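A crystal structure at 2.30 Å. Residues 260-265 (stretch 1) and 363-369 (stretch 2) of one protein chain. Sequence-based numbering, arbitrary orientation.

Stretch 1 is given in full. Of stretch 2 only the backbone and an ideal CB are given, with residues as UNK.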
ATOM      1  N   ARG A 260      27.268   2.397 -19.691  1.00 71.64           N
ATOM      2  CA  ARG A 260      27.687   2.881 -18.410  1.00 72.32           C
ATOM      3  C   ARG A 260      26.468   3.321 -17.594  1.00 62.09           C
ATOM      4  O   ARG A 260      25.551   3.972 -18.091  1.00 57.71           O
ATOM      5  CB  ARG A 260      28.680   4.045 -18.552  1.00 82.30           C
ATOM      6  CG  ARG A 260      30.065   3.659 -19.057  1.00 92.93           C
ATOM      7  CD  ARG A 260      31.094   4.762 -18.791  1.00 99.85           C
ATOM      8  NE  ARG A 260      30.796   6.001 -19.520  1.00101.09           N
ATOM      9  CZ  ARG A 260      31.165   6.265 -20.777  1.00103.03           C
ATOM     10  NH1 ARG A 260      31.861   5.381 -21.491  1.00105.13           N
ATOM     11  NH2 ARG A 260      30.831   7.426 -21.329  1.00102.22           N
ATOM     12  N   TYR A 261      26.455   2.890 -16.349  1.00 50.68           N
ATOM     13  CA  TYR A 261      25.577   3.442 -15.362  1.00 47.49           C
ATOM     14  C   TYR A 261      26.167   2.993 -14.057  1.00 43.07           C
ATOM     15  O   TYR A 261      27.016   2.105 -14.034  1.00 41.46           O
ATOM     16  CB  TYR A 261      24.132   2.959 -15.517  1.00 45.64           C
ATOM     17  CG  TYR A 261      23.952   1.492 -15.275  1.00 44.42           C
ATOM     18  CD1 TYR A 261      23.751   0.999 -13.995  1.00 42.58           C
ATOM     19  CD2 TYR A 261      23.965   0.597 -16.334  1.00 46.65           C
ATOM     20  CE1 TYR A 261      23.570  -0.354 -13.776  1.00 45.33           C
ATOM     21  CE2 TYR A 261      23.773  -0.768 -16.129  1.00 46.97           C
ATOM     22  CZ  TYR A 261      23.585  -1.234 -14.847  1.00 47.19           C
ATOM     23  OH  TYR A 261      23.415  -2.579 -14.628  1.00 51.29           O
ATOM     24  N   SER A 262      25.722   3.623 -12.984  1.00 41.66           N
ATOM     25  CA  SER A 262      26.109   3.244 -11.648  1.00 40.84           C
ATOM     26  C   SER A 262      24.861   3.054 -10.789  1.00 40.32           C
ATOM     27  O   SER A 262      23.750   3.359 -11.217  1.00 40.28           O
ATOM     28  CB  SER A 262      27.014   4.295 -11.047  1.00 40.91           C
ATOM     29  OG  SER A 262      28.195   4.453 -11.802  1.00 41.60           O
ATOM     30  N   ILE A 263      25.071   2.523  -9.590  1.00 40.84           N
ATOM     31  CA  ILE A 263      24.017   2.153  -8.678  1.00 42.31           C
ATOM     32  C   ILE A 263      24.215   2.898  -7.383  1.00 42.52           C
ATOM     33  O   ILE A 263      25.323   2.917  -6.848  1.00 44.08           O
ATOM     34  CB  ILE A 263      24.092   0.660  -8.326  1.00 44.93           C
ATOM     35  CG1 ILE A 263      24.034  -0.204  -9.583  1.00 49.05           C
ATOM     36  CG2 ILE A 263      22.934   0.288  -7.417  1.00 47.20           C
ATOM     37  CD1 ILE A 263      22.803   0.056 -10.431  1.00 51.08           C
ATOM     38  N   LEU A 264      23.144   3.489  -6.870  1.00 41.24           N
ATOM     39  CA  LEU A 264      23.189   4.224  -5.615  1.00 42.77           C
ATOM     40  C   LEU A 264      23.366   3.307  -4.400  1.00 43.48           C
ATOM     41  O   LEU A 264      22.776   2.238  -4.315  1.00 44.22           O
ATOM     42  CB  LEU A 264      21.931   5.055  -5.468  1.00 44.35           C
ATOM     43  CG  LEU A 264      21.883   6.005  -4.272  1.00 48.63           C
ATOM     44  CD1 LEU A 264      20.991   7.209  -4.558  1.00 48.67           C
ATOM     45  CD2 LEU A 264      21.382   5.289  -3.024  1.00 51.59           C
ATOM     46  N   GLN A 265      24.156   3.778  -3.442  1.00 44.83           N
ATOM     47  CA  GLN A 265      24.495   3.026  -2.229  1.00 45.59           C
ATOM     48  C   GLN A 265      24.374   3.956  -1.013  1.00 41.08           C
ATOM     49  O   GLN A 265      24.662   5.133  -1.117  1.00 38.60           O
ATOM     50  CB  GLN A 265      25.908   2.502  -2.382  1.00 46.13           C
ATOM     51  CG  GLN A 265      26.300   1.402  -1.448  1.00 51.33           C
ATOM     52  CD  GLN A 265      27.517   0.639  -1.955  1.00 52.26           C
ATOM     53  OE1 GLN A 265      27.636  -0.564  -1.746  1.00 60.11           O
ATOM     54  NE2 GLN A 265      28.399   1.320  -2.656  1.00 52.75           N
ATOM     55  N   UNK A 363      26.127  11.124 -17.478  1.00 58.76           N
ATOM     56  CA  UNK A 363      26.240  10.072 -16.479  1.00 54.03           C
ATOM     57  C   UNK A 363      24.931   9.808 -15.693  1.00 47.97           C
ATOM     58  O   UNK A 363      24.193  10.738 -15.335  1.00 44.22           O
ATOM     59  CB  UNK A 363      27.358  10.437 -15.501  1.00 54.03           C
ATOM     60  N   UNK A 364      24.684   8.538 -15.394  1.00 42.13           N
ATOM     61  CA  UNK A 364      23.431   8.084 -14.821  1.00 42.68           C
ATOM     62  C   UNK A 364      23.643   7.119 -13.660  1.00 39.00           C
ATOM     63  O   UNK A 364      24.394   6.170 -13.773  1.00 39.47           O
ATOM     64  CB  UNK A 364      22.576   7.419 -15.901  1.00 42.68           C
ATOM     65  N   UNK A 365      22.961   7.383 -12.555  1.00 36.51           N
ATOM     66  CA  UNK A 365      22.950   6.527 -11.389  1.00 36.13           C
ATOM     67  C   UNK A 365      21.506   6.098 -11.095  1.00 37.51           C
ATOM     68  O   UNK A 365      20.592   6.928 -11.085  1.00 34.85           O
ATOM     69  CB  UNK A 365      23.570   7.241 -10.186  1.00 36.13           C
ATOM     70  N   UNK A 366      21.315   4.802 -10.854  1.00 36.63           N
ATOM     71  CA  UNK A 366      20.011   4.252 -10.569  1.00 35.79           C
ATOM     72  C   UNK A 366      19.896   3.798  -9.120  1.00 35.96           C
ATOM     73  O   UNK A 366      20.844   3.306  -8.550  1.00 37.00           O
ATOM     74  CB  UNK A 366      19.717   3.085 -11.513  1.00 35.79           C
ATOM     75  N   UNK A 367      18.713   3.943  -8.541  1.00 34.73           N
ATOM     76  CA  UNK A 367      18.407   3.270  -7.290  1.00 35.56           C
ATOM     77  C   UNK A 367      17.248   2.326  -7.629  1.00 36.68           C
ATOM     78  O   UNK A 367      16.564   2.495  -8.651  1.00 35.45           O
ATOM     79  CB  UNK A 367      18.057   4.251  -6.169  1.00 35.56           C
ATOM     80  N   UNK A 368      17.050   1.322  -6.794  1.00 36.26           N
ATOM     81  CA  UNK A 368      16.021   0.334  -7.045  1.00 39.24           C
ATOM     82  C   UNK A 368      14.766   0.633  -6.271  1.00 42.64           C
ATOM     83  O   UNK A 368      14.746   0.646  -5.043  1.00 41.71           O
ATOM     84  CB  UNK A 368      16.528  -1.067  -6.697  1.00 39.24           C
ATOM     85  N   UNK A 369      13.712   0.917  -7.025  1.00 44.32           N
ATOM     86  CA  UNK A 369      12.453   1.238  -6.427  1.00 46.76           C
ATOM     87  C   UNK A 369      11.728  -0.039  -5.978  1.00 44.46           C
ATOM     88  O   UNK A 369      11.470  -0.912  -6.783  1.00 44.64           O
ATOM     89  CB  UNK A 369      11.595   2.039  -7.409  1.00 46.76           C
TER

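The backbone sets the terms before any side chain does. Three hydrogen bonds join the stretches in parallel register: Ser262 N to the O of 364 (3.0 Å), the N of 366 to Ser262 O (2.9 Å), and Leu264 N to the O of 366 (2.9 Å). Position 365 pairs with Ser262 and 366 with Ile263, so successive side chains fall on alternate faces of the sheet.

At 363 the ideal CB points sideways and has no atom of stretch 1 within 5.5 Å. Stretch 1 asks little here, and polar or apolar residues would both serve. The residue is Asp363, whose carboxylate is hydrogen-bonded elsewhere in the structure.

Position 364 has extended angles (-135/131), and its CB lies 4.7 Å from Tyr261 CB. The carbonyl does the work, leaving the side chain loosely specified; a beta-branched residue would suit the strand. Val364 is found, chi1 t, while its O also receives a CA-H...O contact from Tyr261 CA at 3.4 Å.

At 365 the CB shares a face with the side chain of Ser262, 4.0 Å from Ser262 O and 5.0 Å from Leu264 N. Small or beta-branched groups such as valine, isoleucine or threonine could fill this space. In Val365, CG1 reaches 4.0 Å from Leu264 CB and CG2 4.2 Å from Ser262 CB.

Position 366 points to the other face, that of Ile263, its CB 4.5 Å from Ile263 CD1 and 5.2 Å from Tyr261 CD1. The Tyr261 ring and the Ile263 CD1 methyl nearby invite something long and apolar: leucine, methionine or an aromatic. Tyr366 takes chi1 m, which swings its ring back along Tyr261. Its edge is turned to the Tyr261 face in an offset edge-to-face pair, centroids 5.6 Å apart and planes at 60°, and Tyr366 CE2 packs 3.7 Å from Tyr261 CB. Its hydroxyl is hydrogen-bonded elsewhere.

At 367 the CB stands 4.0 Å from Leu264 CB but points sideways. Any residue with a CB would make that contact, whatever lies beyond it; apolar and aromatic residues are natural choices. Tyr367, chi1 p, touches Leu264 through CB and leads its ring away from stretch 1.

The ideal CB at 368 is 7.4 Å from Ile263 CD1, so only a long side chain turned back could reach it: methionine or an aromatic such as phenylalanine or tyrosine. Phe368, chi1 m, does so, with CE1 3.8 Å from Ile263 CD1.

Position 369 is out of reach and unconstrained by stretch 1; it holds Arg369, fully extended.

Stretch 2, residues 363-369: DVVYYFR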
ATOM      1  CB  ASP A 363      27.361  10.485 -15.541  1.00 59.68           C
ATOM      2  CG  ASP A 363      27.475   9.597 -14.352  1.00 66.68           C
ATOM      3  OD1 ASP A 363      27.627   8.363 -14.507  1.00 77.77           O
ATOM      4  OD2 ASP A 363      27.425  10.147 -13.240  1.00 77.48           O
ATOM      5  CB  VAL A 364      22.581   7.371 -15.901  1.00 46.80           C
ATOM      6  CG1 VAL A 364      21.241   6.911 -15.342  1.00 48.25           C
ATOM      7  CG2 VAL A 364      22.332   8.301 -17.080  1.00 47.72           C
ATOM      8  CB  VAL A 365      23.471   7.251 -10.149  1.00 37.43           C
ATOM      9  CG1 VAL A 365      23.506   6.289  -8.974  1.00 37.15           C
ATOM     10  CG2 VAL A 365      24.857   7.827 -10.409  1.00 38.00           C
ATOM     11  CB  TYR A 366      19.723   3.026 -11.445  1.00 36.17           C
ATOM     12  CG  TYR A 366      19.615   3.340 -12.896  1.00 36.72           C
ATOM     13  CD1 TYR A 366      18.619   4.163 -13.363  1.00 36.22           C
ATOM     14  CD2 TYR A 366      20.532   2.819 -13.806  1.00 38.88           C
ATOM     15  CE1 TYR A 366      18.527   4.462 -14.696  1.00 38.26           C
ATOM     16  CE2 TYR A 366      20.461   3.121 -15.141  1.00 37.77           C
ATOM     17  CZ  TYR A 366      19.454   3.930 -15.580  1.00 39.26           C
ATOM     18  OH  TYR A 366      19.384   4.230 -16.906  1.00 42.72           O
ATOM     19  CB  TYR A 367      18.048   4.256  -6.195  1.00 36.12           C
ATOM     20  CG  TYR A 367      16.683   4.867  -6.340  1.00 36.85           C
ATOM     21  CD1 TYR A 367      16.485   5.989  -7.098  1.00 39.67           C
ATOM     22  CD2 TYR A 367      15.584   4.294  -5.716  1.00 39.28           C
ATOM     23  CE1 TYR A 367      15.209   6.537  -7.241  1.00 41.76           C
ATOM     24  CE2 TYR A 367      14.322   4.834  -5.843  1.00 39.85           C
ATOM     25  CZ  TYR A 367      14.137   5.948  -6.609  1.00 39.73           C
ATOM     26  OH  TYR A 367      12.870   6.474  -6.700  1.00 46.87           O
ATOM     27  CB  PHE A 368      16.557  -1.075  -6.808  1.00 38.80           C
ATOM     28  CG  PHE A 368      17.526  -1.461  -7.843  1.00 39.05           C
ATOM     29  CD1 PHE A 368      18.843  -1.097  -7.723  1.00 39.44           C
ATOM     30  CD2 PHE A 368      17.094  -2.057  -9.012  1.00 40.57           C
ATOM     31  CE1 PHE A 368      19.734  -1.372  -8.729  1.00 41.34           C
ATOM     32  CE2 PHE A 368      17.986  -2.369 -10.018  1.00 41.95           C
ATOM     33  CZ  PHE A 368      19.310  -2.020  -9.876  1.00 42.80           C
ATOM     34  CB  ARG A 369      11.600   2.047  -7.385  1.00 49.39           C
ATOM     35  CG  ARG A 369      10.547   2.745  -6.598  1.00 50.25           C
ATOM     36  CD  ARG A 369       9.604   3.562  -7.420  1.00 53.60           C
ATOM     37  NE  ARG A 369       8.713   4.232  -6.477  1.00 54.22           N
ATOM     38  CZ  ARG A 369       7.742   5.055  -6.822  1.00 53.89           C
ATOM     39  NH1 ARG A 369       7.544   5.323  -8.100  1.00 53.90           N
ATOM     40  NH2 ARG A 369       6.977   5.611  -5.886  1.00 57.69           N
TER
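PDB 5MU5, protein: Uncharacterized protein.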